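Local coordinates for protein diol-dehydratase (PDB 5I2A) that probably acts as a B12-independent glycyl radical lyase that dehydrates diols such as 1,2-propanediol, at residues A[156-164]-A[510-518]. Residues are numbered along the deposited sequence; the frame is centred on the assembly and turned at random.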
loop_
_atom_site.group_PDB
_atom_site.type_symbol
_atom_site.label_atom_id
_atom_site.label_comp_id
_atom_site.label_asym_id
_atom_site.label_seq_id
_atom_site.Cartn_x
_atom_site.Cartn_y
_atom_site.Cartn_z
ATOM N N PRO A 156 1.932 17.243 15.910
ATOM C CA PRO A 156 2.307 15.862 15.640
ATOM C C PRO A 156 3.687 15.794 15.000
ATOM O O PRO A 156 3.970 14.845 14.300
ATOM C CB PRO A 156 1.231 15.407 14.650
ATOM C CG PRO A 156 1.015 16.655 13.799
ATOM C CD PRO A 156 1.298 17.856 14.726
ATOM N N GLY A 157 4.530 16.789 15.250
ATOM C CA GLY A 157 5.855 16.809 14.666
ATOM C C GLY A 157 6.710 15.556 14.837
ATOM O O GLY A 157 7.445 15.199 13.925
ATOM N N ASN A 158 6.630 14.910 16.000
ATOM C CA ASN A 158 7.570 13.845 16.351
ATOM C C ASN A 158 7.757 12.810 15.228
ATOM O O ASN A 158 8.854 12.689 14.682
ATOM C CB ASN A 158 7.131 13.144 17.644
ATOM C CG ASN A 158 8.254 12.323 18.274
ATOM O OD1 ASN A 158 9.393 12.341 17.798
ATOM N ND2 ASN A 158 7.944 11.631 19.373
ATOM N N TYR A 159 6.685 12.115 14.852
ATOM C CA TYR A 159 6.766 11.092 13.798
ATOM C C TYR A 159 6.512 11.669 12.387
ATOM O O TYR A 159 6.514 10.941 11.392
ATOM C CB TYR A 159 5.777 9.952 14.078
ATOM C CG TYR A 159 5.818 9.364 15.492
ATOM C CD1 TYR A 159 6.987 9.360 16.247
ATOM C CD2 TYR A 159 4.674 8.823 16.068
ATOM C CE1 TYR A 159 7.013 8.823 17.544
ATOM C CE2 TYR A 159 4.693 8.276 17.350
ATOM C CZ TYR A 159 5.862 8.284 18.088
ATOM O OH TYR A 159 5.870 7.758 19.372
ATOM N N PHE A 160 6.273 12.971 12.309
ATOM C CA PHE A 160 6.150 13.664 11.027
ATOM C C PHE A 160 7.536 13.872 10.413
ATOM O O PHE A 160 7.763 13.510 9.270
ATOM C CB PHE A 160 5.437 15.013 11.194
ATOM C CG PHE A 160 5.310 15.818 9.902
ATOM C CD1 PHE A 160 4.280 15.560 8.999
ATOM C CD2 PHE A 160 6.199 16.844 9.613
ATOM C CE1 PHE A 160 4.149 16.301 7.823
ATOM C CE2 PHE A 160 6.076 17.589 8.437
ATOM C CZ PHE A 160 5.048 17.314 7.539
ATOM N N TYR A 161 8.462 14.435 11.192
ATOM C CA TYR A 161 9.798 14.765 10.683
ATOM C C TYR A 161 10.806 13.614 10.702
ATOM O O TYR A 161 11.811 13.646 9.984
ATOM C CB TYR A 161 10.399 15.923 11.479
ATOM C CG TYR A 161 9.688 17.235 11.320
ATOM C CD1 TYR A 161 9.754 17.948 10.127
ATOM C CD2 TYR A 161 8.965 17.772 12.369
ATOM C CE1 TYR A 161 9.100 19.163 9.988
ATOM C CE2 TYR A 161 8.325 18.982 12.251
ATOM C CZ TYR A 161 8.394 19.679 11.062
ATOM O OH TYR A 161 7.738 20.878 10.972
ATOM N N ASN A 162 10.560 12.614 11.544
ATOM C CA ASN A 162 11.517 11.536 11.713
ATOM C C ASN A 162 10.809 10.224 12.090
ATOM O O ASN A 162 9.584 10.173 12.119
ATOM C CB ASN A 162 12.590 11.956 12.749
ATOM C CG ASN A 162 13.901 12.424 12.085
ATOM O OD1 ASN A 162 14.388 11.802 11.146
ATOM N ND2 ASN A 162 14.466 13.502 12.582
ATOM N N GLY A 163 11.580 9.168 12.347
ATOM C CA GLY A 163 11.034 7.841 12.570
ATOM C C GLY A 163 10.194 7.688 13.836
ATOM O O GLY A 163 10.096 8.605 14.659
ATOM N N VAL A 164 9.607 6.509 14.006
ATOM C CA VAL A 164 8.694 6.289 15.118
ATOM C C VAL A 164 9.479 5.848 16.364
ATOM O O VAL A 164 9.677 6.634 17.279
ATOM C CB VAL A 164 7.605 5.248 14.768
ATOM C CG1 VAL A 164 6.692 5.007 15.966
ATOM C CG2 VAL A 164 6.762 5.746 13.582
ATOM N N ALA A 510 -4.500 13.788 12.360
ATOM C CA ALA A 510 -3.097 14.057 12.035
ATOM C C ALA A 510 -2.213 12.816 12.267
ATOM O O ALA A 510 -1.421 12.433 11.407
ATOM C CB ALA A 510 -2.577 15.249 12.851
ATOM N N ASP A 511 -2.357 12.192 13.426
ATOM C CA ASP A 511 -1.553 11.015 13.737
ATOM C C ASP A 511 -1.891 9.840 12.814
ATOM O O ASP A 511 -0.997 9.143 12.351
ATOM C CB ASP A 511 -1.738 10.599 15.202
ATOM C CG ASP A 511 -0.858 11.381 16.140
ATOM O OD1 ASP A 511 0.272 11.750 15.739
ATOM O OD2 ASP A 511 -1.284 11.610 17.282
ATOM N N ASN A 512 -3.177 9.631 12.550
ATOM C CA ASN A 512 -3.586 8.550 11.655
ATOM C C ASN A 512 -3.036 8.785 10.241
ATOM O O ASN A 512 -2.620 7.851 9.571
ATOM C CB ASN A 512 -5.119 8.399 11.628
ATOM C CG ASN A 512 -5.665 7.738 12.903
ATOM O OD1 ASN A 512 -4.901 7.270 13.746
ATOM N ND2 ASN A 512 -6.985 7.673 13.022
ATOM N N ALA A 513 -3.020 10.037 9.802
ATOM C CA ALA A 513 -2.419 10.376 8.509
ATOM C C ALA A 513 -0.925 10.023 8.469
ATOM O O ALA A 513 -0.442 9.438 7.506
ATOM C CB ALA A 513 -2.622 11.865 8.196
ATOM N N ILE A 514 -0.202 10.376 9.526
ATOM C CA ILE A 514 1.220 10.059 9.609
ATOM C C ILE A 514 1.428 8.533 9.700
ATOM O O ILE A 514 2.374 8.000 9.145
ATOM C CB ILE A 514 1.859 10.796 10.804
ATOM C CG1 ILE A 514 1.773 12.308 10.566
ATOM C CG2 ILE A 514 3.324 10.364 11.028
ATOM C CD1 ILE A 514 2.027 13.169 11.816
ATOM N N ASP A 515 0.505 7.854 10.371
ATOM C CA ASP A 515 0.496 6.395 10.498
ATOM C C ASP A 515 0.451 5.731 9.119
ATOM O O ASP A 515 1.257 4.850 8.823
ATOM C CB ASP A 515 -0.707 5.961 11.360
ATOM C CG ASP A 515 -0.432 4.708 12.210
ATOM O OD1 ASP A 515 0.378 3.840 11.819
ATOM O OD2 ASP A 515 -1.070 4.590 13.278
ATOM N N TYR A 516 -0.477 6.179 8.271
ATOM C CA TYR A 516 -0.556 5.680 6.900
ATOM C C TYR A 516 0.747 5.918 6.177
ATOM O O TYR A 516 1.212 5.040 5.474
ATOM C CB TYR A 516 -1.716 6.327 6.115
ATOM C CG TYR A 516 -3.029 5.668 6.437
ATOM C CD1 TYR A 516 -3.246 4.322 6.119
ATOM C CD2 TYR A 516 -4.029 6.359 7.104
ATOM C CE1 TYR A 516 -4.438 3.688 6.443
ATOM C CE2 TYR A 516 -5.224 5.738 7.434
ATOM C CZ TYR A 516 -5.424 4.407 7.099
ATOM O OH TYR A 516 -6.610 3.802 7.423
ATOM N N ALA A 517 1.347 7.091 6.371
ATOM C CA ALA A 517 2.594 7.388 5.670
ATOM C C ALA A 517 3.707 6.400 6.059
ATOM O O ALA A 517 4.397 5.876 5.183
ATOM C CB ALA A 517 3.035 8.837 5.924
ATOM N N HIS A 518 3.870 6.113 7.353
ATOM C CA HIS A 518 4.871 5.117 7.755
ATOM C C HIS A 518 4.541 3.711 7.228
ATOM O O HIS A 518 5.437 2.992 6.780
ATOM C CB HIS A 518 5.053 5.092 9.281
ATOM C CG HIS A 518 5.817 6.277 9.800
ATOM N ND1 HIS A 518 7.191 6.367 9.723
ATOM C CD2 HIS A 518 5.397 7.442 10.349
ATOM C CE1 HIS A 518 7.582 7.531 10.204
ATOM N NE2 HIS A 518 6.514 8.201 10.597
#
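His518 reaches across to the turn at Tyr159 and illustrates how one side-chain donor can tie a short, weakly bonded helix to a long, regular one. Its NE2 donates a hydrogen bond to Tyr159 O over 2.9 Å, nearly straight at 167° and directed at a lone pair in the carbonyl plane; that oxygen in turn lies close to the plane of the imidazole. Val164 CG2 sits over one face of the same ring, 3.7 Å from its centroid in a CH-pi contact, while Val164 CG1 covers a face of the Tyr159 ring, so the two methyls of one valine serve two rings. Bond and methyl together probably limit the rotation of the imidazole. A leucine in place of His518 would probably leave Tyr159 O without this donor and Val164 CG2 without its flat partner.

One turn earlier, Ile514 fills the gap between the backbones. Its CG2 abuts Tyr159 O at 3.3 Å, whereas CD1 meets Pro156 CB at 3.7 Å and approaches Phe160 CB. In the pyruvate formate lyase-like fold of this glycyl radical enzyme, the contact joins helix 157-161 to the long helix 489-521; over the stretch 510-518 the two axes run in nearly the same sense, 24° apart and 9.8 Å at closest approach.

Packing is lighter toward the start of 510-518, where Pro156 CG rests 4.0 Å from Ala510 CB without a polar link. Phe160 marks the less enclosed flank: with CG anti to the backbone N (chi1 178°), its ring swings off toward helix 133-139 and a bound PEG molecule, probably from the crystallisation liquor, leaving mainly CB for Ile514. The Tyr159 hydroxyl likewise turns elsewhere, hydrogen-bonding with the backbone N of Asp452.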